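PDB 5C98: Agap007691-pb from Anopheles gambiae, which is of unknown function but belongs to the serpin family, whose members typically inhibit serine proteases. Local coordinates for residues Tyr28-Tyr33 with Gln252-Ile257; Leu98-Val103 with Ala137-Ser142; Asp153-Gly158 with Gly320-Cys325; Asn351-Phe356 with Asn371-Ile376. One frame throughout, in Å; residues are numbered along the deposited sequence.

Contact 1. Residues Tyr28-Tyr33 with Gln252-Ile257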
loop_
_atom_site.group_PDB
_atom_site.type_symbol
_atom_site.label_atom_id
_atom_site.label_comp_id
_atom_site.label_asym_id
_atom_site.label_seq_id
_atom_site.Cartn_x
_atom_site.Cartn_y
_atom_site.Cartn_z
ATOM N N TYR A 28 -2.599 9.826 -4.416
ATOM C CA TYR A 28 -2.891 8.521 -4.986
ATOM C C TYR A 28 -4.102 7.892 -4.307
ATOM O O TYR A 28 -4.981 7.331 -4.968
ATOM C CB TYR A 28 -1.659 7.650 -4.785
ATOM C CG TYR A 28 -1.681 6.283 -5.437
ATOM C CD1 TYR A 28 -2.381 5.226 -4.886
ATOM C CD2 TYR A 28 -0.922 6.032 -6.569
ATOM C CE1 TYR A 28 -2.342 3.969 -5.453
ATOM C CE2 TYR A 28 -0.892 4.782 -7.141
ATOM C CZ TYR A 28 -1.591 3.769 -6.595
ATOM O OH TYR A 28 -1.543 2.491 -7.146
ATOM N N PHE A 29 -4.144 7.946 -2.981
ATOM C CA PHE A 29 -5.277 7.350 -2.279
ATOM C C PHE A 29 -6.588 8.025 -2.662
ATOM O O PHE A 29 -7.595 7.344 -2.852
ATOM C CB PHE A 29 -5.066 7.371 -0.764
ATOM C CG PHE A 29 -6.144 6.653 -0.011
ATOM C CD1 PHE A 29 -6.424 5.329 -0.285
ATOM C CD2 PHE A 29 -6.915 7.295 0.924
ATOM C CE1 PHE A 29 -7.432 4.662 0.373
ATOM C CE2 PHE A 29 -7.908 6.592 1.586
ATOM C CZ PHE A 29 -8.146 5.297 1.292
ATOM N N LYS A 30 -6.596 9.353 -2.787
ATOM C CA LYS A 30 -7.810 10.040 -3.221
ATOM C C LYS A 30 -8.247 9.566 -4.592
ATOM O O LYS A 30 -9.444 9.536 -4.889
ATOM C CB LYS A 30 -7.579 11.559 -3.282
ATOM C CG LYS A 30 -7.467 12.167 -1.938
ATOM C CD LYS A 30 -7.025 13.622 -1.977
ATOM C CE LYS A 30 -6.391 13.938 -0.635
ATOM N NZ LYS A 30 -6.319 15.383 -0.438
ATOM N N ALA A 31 -7.298 9.229 -5.459
ATOM C CA ALA A 31 -7.632 8.777 -6.804
ATOM C C ALA A 31 -8.159 7.355 -6.825
ATOM O O ALA A 31 -8.858 6.993 -7.776
ATOM C CB ALA A 31 -6.391 8.854 -7.701
ATOM N N CYS A 32 -7.839 6.522 -5.833
ATOM C CA CYS A 32 -8.380 5.165 -5.844
ATOM C C CYS A 32 -9.461 4.898 -4.802
ATOM O O CYS A 32 -10.165 3.889 -4.923
ATOM C CB CYS A 32 -7.270 4.107 -5.807
ATOM S SG CYS A 32 -6.238 4.131 -4.392
ATOM N N TYR A 33 -9.666 5.786 -3.830
ATOM C CA TYR A 33 -10.677 5.552 -2.810
ATOM C C TYR A 33 -12.038 5.418 -3.456
ATOM O O TYR A 33 -12.405 6.198 -4.338
ATOM C CB TYR A 33 -10.715 6.717 -1.827
ATOM C CG TYR A 33 -11.865 6.727 -0.866
ATOM C CD1 TYR A 33 -11.957 5.791 0.151
ATOM C CD2 TYR A 33 -12.845 7.702 -0.945
ATOM C CE1 TYR A 33 -13.007 5.817 1.032
ATOM C CE2 TYR A 33 -13.876 7.756 -0.062
ATOM C CZ TYR A 33 -13.965 6.821 0.951
ATOM O OH TYR A 33 -15.020 6.883 1.837
ATOM N N GLN A 252 -15.351 12.878 3.013
ATOM C CA GLN A 252 -14.884 14.237 3.257
ATOM C C GLN A 252 -13.482 14.248 3.861
ATOM O O GLN A 252 -12.647 15.083 3.505
ATOM C CB GLN A 252 -15.860 14.970 4.178
ATOM C CG GLN A 252 -15.552 16.441 4.331
ATOM C CD GLN A 252 -16.442 17.121 5.351
ATOM O OE1 GLN A 252 -17.652 16.890 5.394
ATOM N NE2 GLN A 252 -15.843 17.960 6.185
ATOM N N ILE A 253 -13.202 13.336 4.790
ATOM C CA ILE A 253 -11.869 13.253 5.372
ATOM C C ILE A 253 -10.867 12.821 4.312
ATOM O O ILE A 253 -9.780 13.385 4.189
ATOM C CB ILE A 253 -11.875 12.265 6.562
ATOM C CG1 ILE A 253 -12.441 12.896 7.848
ATOM C CG2 ILE A 253 -10.459 11.774 6.894
ATOM C CD1 ILE A 253 -13.846 13.373 7.803
ATOM N N VAL A 254 -11.204 11.785 3.550
ATOM C CA VAL A 254 -10.274 11.244 2.572
ATOM C C VAL A 254 -9.925 12.308 1.540
ATOM O O VAL A 254 -8.759 12.465 1.164
ATOM C CB VAL A 254 -10.892 10.027 1.870
ATOM C CG1 VAL A 254 -10.034 9.600 0.641
ATOM C CG2 VAL A 254 -11.039 8.886 2.824
ATOM N N ASN A 255 -10.922 13.077 1.089
ATOM C CA ASN A 255 -10.635 14.069 0.064
ATOM C C ASN A 255 -9.963 15.308 0.635
ATOM O O ASN A 255 -9.226 16.007 -0.077
ATOM C CB ASN A 255 -11.912 14.431 -0.667
ATOM C CG ASN A 255 -12.271 13.403 -1.694
ATOM O OD1 ASN A 255 -11.391 12.851 -2.356
ATOM N ND2 ASN A 255 -13.559 13.135 -1.840
ATOM N N SER A 256 -10.178 15.601 1.901
ATOM C CA SER A 256 -9.640 16.806 2.522
ATOM C C SER A 256 -8.180 16.671 2.931
ATOM O O SER A 256 -7.440 17.663 2.911
ATOM C CB SER A 256 -10.453 17.143 3.772
ATOM O OG SER A 256 -11.769 17.590 3.468
ATOM N N ILE A 257 -7.746 15.465 3.310
ATOM C CA ILE A 257 -6.502 15.337 4.054
ATOM C C ILE A 257 -5.300 15.682 3.177
ATOM O O ILE A 257 -5.186 15.255 2.023
ATOM C CB ILE A 257 -6.389 13.932 4.667
ATOM C CG1 ILE A 257 -5.234 13.895 5.681
ATOM C CG2 ILE A 257 -6.270 12.899 3.579
ATOM C CD1 ILE A 257 -5.131 12.541 6.407
HETATM O O HOH W 1 -11.641 10.238 -3.339
#
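The ring of Y33 carries V254 on one face. CG2 of V254 lies over the ring centre, 4.0 Å from the centroid and 8° off the normal, a CH-pi contact. CG1 of V254 sits over the same ring nearer its root, 3.7 Å from Y33 CG. The ring of F29 meets CG1 too, with F29 CE2 to V254 CG1 at 3.8 Å, but obliquely. CB of Y33 lies over one face of the F29 ring, toward the rim. V254 CG1 is anti to its backbone N (chi1 169°), which turns this methyl against both rings. The helices that bring these groups together, 15-32 and 250-256, are helices A and G of the serpin fold. Their segments run roughly antiparallel, with axes 9.4 Å apart. Both pack on sheet B: F29 and Y33 also touch N371 of strand 366-372. On the outer side K30 extends across to the end of helix 250-256. Its NZ grips two carbonyls, donating to I257 O at 2.7 Å and to N255 O at 3.0 Å. It stands well above the plane of the N255 carbonyl and is moderately tilted from that of I257. A positive charge here probably also complements the carboxyl end of the helix. One water donates to both K30 O and N255 OD1, at 2.8 Å from each.

Contact 2. Residues Leu98-Val103 with Ala137-Ser142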
loop_
_atom_site.group_PDB
_atom_site.type_symbol
_atom_site.label_atom_id
_atom_site.label_comp_id
_atom_site.label_asym_id
_atom_site.label_seq_id
_atom_site.Cartn_x
_atom_site.Cartn_y
_atom_site.Cartn_z
ATOM N N LEU A 98 7.560 -6.489 -1.392
ATOM C CA LEU A 98 8.233 -7.363 -2.342
ATOM C C LEU A 98 7.718 -7.089 -3.737
ATOM O O LEU A 98 6.501 -7.126 -3.962
ATOM C CB LEU A 98 7.982 -8.833 -1.998
ATOM C CG LEU A 98 8.580 -9.337 -0.680
ATOM C CD1 LEU A 98 7.871 -10.625 -0.210
ATOM C CD2 LEU A 98 10.076 -9.546 -0.844
ATOM N N SER A 99 8.620 -6.824 -4.663
ATOM C CA SER A 99 8.277 -6.700 -6.070
ATOM C C SER A 99 8.632 -7.968 -6.832
ATOM O O SER A 99 9.525 -8.732 -6.457
ATOM C CB SER A 99 8.977 -5.517 -6.719
ATOM O OG SER A 99 10.383 -5.635 -6.617
ATOM N N PHE A 100 7.936 -8.154 -7.951
ATOM C CA PHE A 100 8.105 -9.344 -8.770
ATOM C C PHE A 100 7.827 -8.914 -10.197
ATOM O O PHE A 100 6.913 -8.110 -10.447
ATOM C CB PHE A 100 7.111 -10.402 -8.299
ATOM C CG PHE A 100 7.227 -11.716 -8.983
ATOM C CD1 PHE A 100 8.231 -12.589 -8.621
ATOM C CD2 PHE A 100 6.339 -12.092 -9.984
ATOM C CE1 PHE A 100 8.375 -13.831 -9.247
ATOM C CE2 PHE A 100 6.465 -13.333 -10.604
ATOM C CZ PHE A 100 7.492 -14.195 -10.257
ATOM N N VAL A 101 8.616 -9.422 -11.121
ATOM C CA VAL A 101 8.535 -9.020 -12.513
ATOM C C VAL A 101 8.362 -10.261 -13.366
ATOM O O VAL A 101 9.112 -11.237 -13.210
ATOM C CB VAL A 101 9.800 -8.261 -12.943
ATOM C CG1 VAL A 101 9.703 -7.777 -14.364
ATOM C CG2 VAL A 101 10.096 -7.109 -11.997
ATOM N N LEU A 102 7.387 -10.221 -14.278
ATOM C CA LEU A 102 7.281 -11.216 -15.336
ATOM C C LEU A 102 7.805 -10.635 -16.639
ATOM O O LEU A 102 7.503 -9.499 -16.993
ATOM C CB LEU A 102 5.834 -11.649 -15.577
ATOM C CG LEU A 102 5.111 -12.386 -14.459
ATOM C CD1 LEU A 102 3.665 -12.608 -14.858
ATOM C CD2 LEU A 102 5.810 -13.711 -14.200
ATOM N N VAL A 103 8.598 -11.424 -17.347
ATOM C CA VAL A 103 9.059 -11.086 -18.688
ATOM C C VAL A 103 8.739 -12.253 -19.613
ATOM O O VAL A 103 8.773 -13.424 -19.211
ATOM C CB VAL A 103 10.571 -10.757 -18.751
ATOM C CG1 VAL A 103 10.881 -9.464 -18.017
ATOM C CG2 VAL A 103 11.409 -11.908 -18.214
ATOM N N ALA A 137 0.128 -16.644 -14.151
ATOM C CA ALA A 137 -0.455 -16.360 -12.843
ATOM C C ALA A 137 0.152 -17.237 -11.754
ATOM O O ALA A 137 0.368 -16.773 -10.622
ATOM C CB ALA A 137 -1.975 -16.505 -12.892
ATOM N N LEU A 138 0.466 -18.495 -12.080
ATOM C CA LEU A 138 1.035 -19.385 -11.077
ATOM C C LEU A 138 2.400 -18.893 -10.608
ATOM O O LEU A 138 2.727 -18.999 -9.420
ATOM C CB LEU A 138 1.138 -20.807 -11.628
ATOM C CG LEU A 138 1.618 -21.829 -10.591
ATOM C CD1 LEU A 138 0.666 -21.905 -9.420
ATOM C CD2 LEU A 138 1.783 -23.201 -11.235
ATOM N N ALA A 139 3.207 -18.346 -11.510
ATOM C CA ALA A 139 4.507 -17.836 -11.092
ATOM C C ALA A 139 4.345 -16.736 -10.059
ATOM O O ALA A 139 5.060 -16.706 -9.048
ATOM C CB ALA A 139 5.283 -17.334 -12.313
ATOM N N VAL A 140 3.402 -15.821 -10.285
ATOM C CA VAL A 140 3.181 -14.730 -9.346
ATOM C C VAL A 140 2.646 -15.267 -8.026
ATOM O O VAL A 140 3.156 -14.948 -6.941
ATOM C CB VAL A 140 2.207 -13.698 -9.945
ATOM C CG1 VAL A 140 1.966 -12.546 -8.944
ATOM C CG2 VAL A 140 2.756 -13.165 -11.276
ATOM N N ASN A 141 1.595 -16.069 -8.096
ATOM C CA ASN A 141 0.941 -16.525 -6.870
ATOM C C ASN A 141 1.875 -17.384 -6.030
ATOM O O ASN A 141 1.879 -17.263 -4.797
ATOM C CB ASN A 141 -0.346 -17.268 -7.195
ATOM C CG ASN A 141 -1.423 -16.345 -7.709
ATOM O OD1 ASN A 141 -1.469 -15.169 -7.337
ATOM N ND2 ASN A 141 -2.272 -16.854 -8.592
ATOM N N SER A 142 2.683 -18.245 -6.674
ATOM C CA SER A 142 3.601 -19.085 -5.913
ATOM C C SER A 142 4.702 -18.256 -5.259
ATOM O O SER A 142 5.098 -18.551 -4.121
ATOM C CB SER A 142 4.163 -20.215 -6.782
ATOM O OG SER A 142 4.995 -19.739 -7.819
#
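F100 and V140 mark the closest backbone approach, CA to CA 7.3 Å, where strand segment 98-103 runs nearly antiparallel to helix segment 137-142 with the axes 9.5 Å apart. F100 and L102 both face the helix, with V101 between them pointing to the other side of the sheet. CG2 of V140 is the methyl they share. It rests 3.7 Å from L102 CD1 and 3.8 Å from F100 CE2. This methyl stands beside the backbone N of V140, anti to the carbonyl carbon. L102 and V140 cross at about a right angle. The second branch of L102 goes to the neighbouring helix residue: CD2 lies 4.1 Å from A139 CB. F100 CG is anti to the backbone N (chi1 -176°), which starts the ring toward the helix. Its CZ comes to 3.7 Å from A139 O, approached obliquely. F143, one turn on in the helix, stacks on the F100 ring. The arrangement is that of serpin helix F lying over sheet A, here over strand 95-104. V140 also touches F172 of the adjacent strand 169-177. No hydrogen bond joins the two segments. Just beyond them, Y144 OH is hydrogen-bonded to L98 O, a polar tie between this helix and strand. The pairs across 98-103 and 137-142 are buried and largely apolar, so this contact itself depends on shape and hydrophobic burial.

Contact 3. Residues Asp153-Gly158 with Gly320-Cys325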
loop_
_atom_site.group_PDB
_atom_site.type_symbol
_atom_site.label_atom_id
_atom_site.label_comp_id
_atom_site.label_asym_id
_atom_site.label_seq_id
_atom_site.Cartn_x
_atom_site.Cartn_y
_atom_site.Cartn_z
ATOM N N ASP A 153 -3.496 -15.727 -2.795
ATOM C CA ASP A 153 -4.076 -15.620 -4.137
ATOM C C ASP A 153 -3.827 -14.197 -4.627
ATOM O O ASP A 153 -4.726 -13.360 -4.718
ATOM C CB ASP A 153 -5.562 -15.958 -4.128
ATOM C CG ASP A 153 -5.815 -17.439 -4.274
ATOM O OD1 ASP A 153 -5.796 -17.930 -5.423
ATOM O OD2 ASP A 153 -6.027 -18.108 -3.240
ATOM N N PHE A 154 -2.570 -13.927 -4.941
ATOM C CA PHE A 154 -2.169 -12.569 -5.267
ATOM C C PHE A 154 -2.927 -12.028 -6.486
ATOM O O PHE A 154 -3.333 -10.859 -6.500
ATOM C CB PHE A 154 -0.644 -12.555 -5.470
ATOM C CG PHE A 154 -0.073 -11.185 -5.558
ATOM C CD1 PHE A 154 -0.178 -10.477 -6.725
ATOM C CD2 PHE A 154 0.550 -10.588 -4.476
ATOM C CE1 PHE A 154 0.300 -9.200 -6.826
ATOM C CE2 PHE A 154 1.059 -9.299 -4.597
ATOM C CZ PHE A 154 0.926 -8.620 -5.760
ATOM N N ILE A 155 -3.086 -12.842 -7.539
ATOM C CA ILE A 155 -3.728 -12.416 -8.782
ATOM C C ILE A 155 -4.545 -13.582 -9.311
ATOM O O ILE A 155 -4.364 -14.733 -8.910
ATOM C CB ILE A 155 -2.781 -11.933 -9.922
ATOM C CG1 ILE A 155 -1.596 -12.885 -10.087
ATOM C CG2 ILE A 155 -2.335 -10.475 -9.723
ATOM C CD1 ILE A 155 -0.981 -12.812 -11.476
ATOM N N GLY A 156 -5.464 -13.250 -10.217
ATOM C CA GLY A 156 -6.151 -14.231 -11.024
ATOM C C GLY A 156 -5.570 -14.256 -12.431
ATOM O O GLY A 156 -4.816 -13.380 -12.846
ATOM N N GLU A 157 -5.931 -15.302 -13.168
ATOM C CA GLU A 157 -5.444 -15.421 -14.536
ATOM C C GLU A 157 -5.844 -14.221 -15.383
ATOM O O GLU A 157 -5.092 -13.811 -16.279
ATOM C CB GLU A 157 -5.957 -16.716 -15.155
ATOM C CG GLU A 157 -5.120 -17.927 -14.786
ATOM C CD GLU A 157 -5.585 -18.639 -13.523
ATOM O OE1 GLU A 157 -6.371 -18.054 -12.737
ATOM O OE2 GLU A 157 -5.167 -19.801 -13.323
ATOM N N GLY A 158 -7.014 -13.636 -15.109
ATOM C CA GLY A 158 -7.447 -12.476 -15.864
ATOM C C GLY A 158 -6.517 -11.283 -15.741
ATOM O O GLY A 158 -6.463 -10.440 -16.641
ATOM N N GLY A 320 1.375 -4.017 -17.461
ATOM C CA GLY A 320 0.514 -4.082 -16.310
ATOM C C GLY A 320 1.306 -3.880 -15.046
ATOM O O GLY A 320 2.513 -4.144 -15.016
ATOM N N PHE A 321 0.621 -3.398 -14.017
ATOM C CA PHE A 321 1.216 -3.235 -12.685
ATOM C C PHE A 321 0.081 -3.435 -11.699
ATOM O O PHE A 321 -0.833 -2.608 -11.648
ATOM C CB PHE A 321 1.852 -1.848 -12.544
ATOM C CG PHE A 321 2.586 -1.618 -11.236
ATOM C CD1 PHE A 321 2.805 -2.655 -10.337
ATOM C CD2 PHE A 321 3.054 -0.356 -10.910
ATOM C CE1 PHE A 321 3.492 -2.435 -9.122
ATOM C CE2 PHE A 321 3.719 -0.145 -9.702
ATOM C CZ PHE A 321 3.933 -1.180 -8.828
ATOM N N ILE A 322 0.117 -4.532 -10.948
ATOM C CA ILE A 322 -0.873 -4.870 -9.936
ATOM C C ILE A 322 -0.211 -4.845 -8.569
ATOM O O ILE A 322 0.904 -5.349 -8.402
ATOM C CB ILE A 322 -1.486 -6.262 -10.203
ATOM C CG1 ILE A 322 -2.223 -6.285 -11.551
ATOM C CG2 ILE A 322 -2.417 -6.663 -9.077
ATOM C CD1 ILE A 322 -3.376 -5.328 -11.672
ATOM N N GLN A 323 -0.925 -4.303 -7.593
ATOM C CA GLN A 323 -0.512 -4.312 -6.197
ATOM C C GLN A 323 -1.526 -5.070 -5.356
ATOM O O GLN A 323 -2.727 -5.043 -5.622
ATOM C CB GLN A 323 -0.363 -2.902 -5.637
ATOM C CG GLN A 323 0.137 -2.832 -4.221
ATOM C CD GLN A 323 0.509 -1.424 -3.800
ATOM O OE1 GLN A 323 -0.349 -0.567 -3.579
ATOM N NE2 GLN A 323 1.804 -1.172 -3.689
ATOM N N HIS A 324 -1.043 -5.756 -4.318
ATOM C CA HIS A 324 -1.903 -6.437 -3.359
ATOM C C HIS A 324 -1.355 -6.169 -1.976
ATOM O O HIS A 324 -0.161 -6.371 -1.723
ATOM C CB HIS A 324 -1.936 -7.944 -3.649
ATOM C CG HIS A 324 -3.223 -8.615 -3.295
ATOM N ND1 HIS A 324 -3.807 -9.568 -4.107
ATOM C CD2 HIS A 324 -4.022 -8.515 -2.208
ATOM C CE1 HIS A 324 -4.909 -10.014 -3.538
ATOM N NE2 HIS A 324 -5.069 -9.392 -2.383
ATOM N N CYS A 325 -2.203 -5.638 -1.105
ATOM C CA CYS A 325 -1.787 -5.226 0.219
ATOM C C CYS A 325 -2.584 -5.961 1.275
ATOM O O CYS A 325 -3.736 -6.340 1.056
ATOM C CB CYS A 325 -2.001 -3.741 0.417
ATOM S SG CYS A 325 -0.832 -2.709 -0.542
#
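H324 and F154 hold the loop that follows helix 133-146 against strand 320-328, at the face of serpin sheet A that helix F covers. The polar link is a hydrogen bond from H324 ND1 to F154 O, 2.8 Å long with an N-H...O angle of 158°. The oxygen lies in the imidazole plane, at its edge; as a carbonyl it can only accept, so ND1 carries the proton. F154 CG is anti to the backbone N (chi1 -169°), which turns it toward H324. H324 CB sits over one face of the F154 ring, offset toward the rim and 3.7 Å from the centroid. The imidazole turns an edge to the same phenyl, planes at 54°, an edge-to-face pair. One histidine thus binds both the carbonyl and the ring of F154. At the rim of that ring, near its plane, F154 CE1 lies 4.2 Å from I322 O. Further along, I155 meets I322 through CG2 methyls 3.9 Å apart. On the strand side, H324 and I322 touch K286 of strand 270-287, while strand 169-177 bonds to their backbone. The next shell lies in helix 133-146: Y144 stacks on the F154 ring, and N141 OD1 accepts a hydrogen bond from I155 N.

Contact 4. Residues Asn351-Phe356 with Asn371-Ile376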
loop_
_atom_site.group_PDB
_atom_site.type_symbol
_atom_site.label_atom_id
_atom_site.label_comp_id
_atom_site.label_asym_id
_atom_site.label_seq_id
_atom_site.Cartn_x
_atom_site.Cartn_y
_atom_site.Cartn_z
ATOM N N ASN A 351 -16.860 2.779 15.253
ATOM C CA ASN A 351 -18.043 1.998 14.902
ATOM C C ASN A 351 -18.682 2.508 13.632
ATOM O O ASN A 351 -19.862 2.255 13.382
ATOM C CB ASN A 351 -19.048 2.016 16.050
ATOM C CG ASN A 351 -19.370 3.416 16.515
ATOM O OD1 ASN A 351 -19.196 4.395 15.778
ATOM N ND2 ASN A 351 -19.812 3.529 17.767
ATOM N N ARG A 352 -17.918 3.245 12.844
ATOM C CA ARG A 352 -18.327 3.757 11.551
ATOM C C ARG A 352 -17.086 3.839 10.691
ATOM O O ARG A 352 -15.966 3.721 11.209
ATOM C CB ARG A 352 -18.997 5.130 11.663
ATOM C CG ARG A 352 -18.337 6.086 12.528
ATOM C CD ARG A 352 -19.312 7.249 12.837
ATOM N NE ARG A 352 -18.594 8.356 13.443
ATOM C CZ ARG A 352 -18.245 8.401 14.724
ATOM N NH1 ARG A 352 -18.604 7.420 15.559
ATOM N NH2 ARG A 352 -17.581 9.421 15.197
ATOM N N PRO A 353 -17.237 3.972 9.381
ATOM C CA PRO A 353 -16.087 3.879 8.476
ATOM C C PRO A 353 -14.966 4.815 8.852
ATOM O O PRO A 353 -15.186 5.979 9.213
ATOM C CB PRO A 353 -16.680 4.240 7.114
ATOM C CG PRO A 353 -18.109 3.732 7.238
ATOM C CD PRO A 353 -18.512 4.055 8.641
ATOM N N PHE A 354 -13.742 4.311 8.728
ATOM C CA PHE A 354 -12.573 5.074 9.114
ATOM C C PHE A 354 -11.464 4.870 8.094
ATOM O O PHE A 354 -11.470 3.907 7.314
ATOM C CB PHE A 354 -12.102 4.698 10.532
ATOM C CG PHE A 354 -11.757 3.233 10.723
ATOM C CD1 PHE A 354 -10.516 2.735 10.417
ATOM C CD2 PHE A 354 -12.699 2.368 11.245
ATOM C CE1 PHE A 354 -10.236 1.365 10.627
ATOM C CE2 PHE A 354 -12.437 1.015 11.457
ATOM C CZ PHE A 354 -11.198 0.519 11.163
ATOM N N MET A 355 -10.522 5.799 8.105
ATOM C CA MET A 355 -9.307 5.738 7.309
ATOM C C MET A 355 -8.142 5.382 8.231
ATOM O O MET A 355 -8.124 5.746 9.415
ATOM C CB MET A 355 -9.048 7.107 6.645
ATOM C CG MET A 355 -7.734 7.245 5.892
ATOM S SD MET A 355 -7.723 8.911 5.146
ATOM C CE MET A 355 -6.133 8.847 4.325
ATOM N N PHE A 356 -7.159 4.667 7.683
ATOM C CA PHE A 356 -5.959 4.346 8.434
ATOM C C PHE A 356 -4.718 4.656 7.609
ATOM O O PHE A 356 -4.733 4.603 6.379
ATOM C CB PHE A 356 -5.961 2.876 8.908
ATOM C CG PHE A 356 -6.015 1.875 7.807
ATOM C CD1 PHE A 356 -4.875 1.480 7.142
ATOM C CD2 PHE A 356 -7.229 1.302 7.454
ATOM C CE1 PHE A 356 -4.952 0.534 6.101
ATOM C CE2 PHE A 356 -7.304 0.359 6.442
ATOM C CZ PHE A 356 -6.180 -0.018 5.765
ATOM N N ASN A 371 -8.864 2.245 3.969
ATOM C CA ASN A 371 -10.103 2.523 4.679
ATOM C C ASN A 371 -10.822 1.220 4.956
ATOM O O ASN A 371 -10.646 0.230 4.242
ATOM C CB ASN A 371 -11.005 3.465 3.882
ATOM C CG ASN A 371 -11.555 2.832 2.634
ATOM O OD1 ASN A 371 -10.873 2.757 1.627
ATOM N ND2 ASN A 371 -12.813 2.403 2.678
ATOM N N PHE A 372 -11.617 1.231 6.025
ATOM C CA PHE A 372 -12.478 0.132 6.404
ATOM C C PHE A 372 -13.896 0.670 6.489
ATOM O O PHE A 372 -14.237 1.438 7.397
ATOM C CB PHE A 372 -12.009 -0.489 7.721
ATOM C CG PHE A 372 -12.757 -1.723 8.076
ATOM C CD1 PHE A 372 -12.530 -2.872 7.374
ATOM C CD2 PHE A 372 -13.738 -1.715 9.054
ATOM C CE1 PHE A 372 -13.248 -4.036 7.648
ATOM C CE2 PHE A 372 -14.452 -2.882 9.341
ATOM C CZ PHE A 372 -14.221 -4.009 8.644
ATOM N N SER A 373 -14.722 0.270 5.516
ATOM C CA SER A 373 -16.063 0.791 5.323
ATOM C C SER A 373 -17.114 -0.265 5.037
ATOM O O SER A 373 -18.291 0.006 5.281
ATOM C CB SER A 373 -16.069 1.757 4.149
ATOM O OG SER A 373 -15.144 2.784 4.395
ATOM N N LYS A 374 -16.747 -1.422 4.473
ATOM C CA LYS A 374 -17.665 -2.361 3.848
ATOM C C LYS A 374 -17.683 -3.680 4.608
ATOM O O LYS A 374 -16.629 -4.185 5.039
ATOM C CB LYS A 374 -17.219 -2.608 2.399
ATOM C CG LYS A 374 -18.138 -3.571 1.646
ATOM C CD LYS A 374 -17.672 -3.873 0.236
ATOM C CE LYS A 374 -18.570 -4.899 -0.428
ATOM N NZ LYS A 374 -18.048 -5.294 -1.758
ATOM N N TYR A 375 -18.891 -4.228 4.755
ATOM C CA TYR A 375 -19.069 -5.543 5.344
ATOM C C TYR A 375 -18.885 -6.617 4.276
ATOM O O TYR A 375 -19.613 -6.640 3.272
ATOM C CB TYR A 375 -20.456 -5.683 5.962
ATOM C CG TYR A 375 -20.658 -7.062 6.505
ATOM C CD1 TYR A 375 -19.834 -7.554 7.513
ATOM C CD2 TYR A 375 -21.651 -7.873 6.015
ATOM C CE1 TYR A 375 -20.002 -8.824 8.016
ATOM C CE2 TYR A 375 -21.843 -9.155 6.520
ATOM C CZ TYR A 375 -21.009 -9.627 7.511
ATOM O OH TYR A 375 -21.225 -10.910 7.989
ATOM N N ILE A 376 -17.921 -7.510 4.509
ATOM C CA ILE A 376 -17.656 -8.670 3.654
ATOM C C ILE A 376 -17.897 -9.887 4.530
ATOM O O ILE A 376 -17.151 -10.105 5.496
ATOM C CB ILE A 376 -16.216 -8.662 3.129
ATOM C CG1 ILE A 376 -15.918 -7.334 2.415
ATOM C CG2 ILE A 376 -15.981 -9.869 2.216
ATOM C CD1 ILE A 376 -14.457 -7.096 2.075
#
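F354 and F372 are joined by two backbone hydrogen bonds. F372 N donates to F354 O at 3.0 Å (165°), and F354 N returns a bond to F372 O at 3.2 Å (157°). Both oxygens have a further CA-H...O neighbour: P353 CA lies 3.2 Å from F372 O, and N371 CA 3.3 Å from F354 O. Within 371-376, N371 ND2 donates to S373 OG close to its amide plane, and it also bonds C37 O, so the amide is held by two partners. P353 CB touches S373 OG at 3.4 Å. On the sheet face of the two phenylalanines, F354 CG is lodged between the backbone N and the carbonyl carbon (chi1 58°), a rotation that turns it toward F372. F372 CB lies over one face of the F354 ring, toward the rim, with F354 CZ 3.7 Å from F372 CB. F281 meets both rings. M355 and N371, a non-hydrogen-bonded pair, point to the other face, toward helix 250-256 and Y33. F356 CE2 lies 3.5 Å from N371 N, reached obliquely. This is the open end of the antiparallel hairpin 354-360/366-372, the last two strands of sheet B in the serpin fold.

Overall arrangement
Contacts 2 and 3 form one neighbourhood, centres about 9 Å apart. Helix 133-146 and the loop after it cover sheet A there, and V140 of contact 2 touches both F154 and I155 of contact 3. Contacts 1 and 4 form another, centres about 14 Å apart, where helices 15-32 and 250-256 pack on sheet B; M355 touches F29 and V254. Contacts 1 and 2 lie on opposite sides of the chain's centre, their own centres about 29 Å apart. Along the chain contact 2 is nested within contact 1, contact 3 crosses it, and contact 4 follows. Strands 169-177 and 320-328 pair directly, consistent with a native serpin whose reactive loop is not inserted in sheet A.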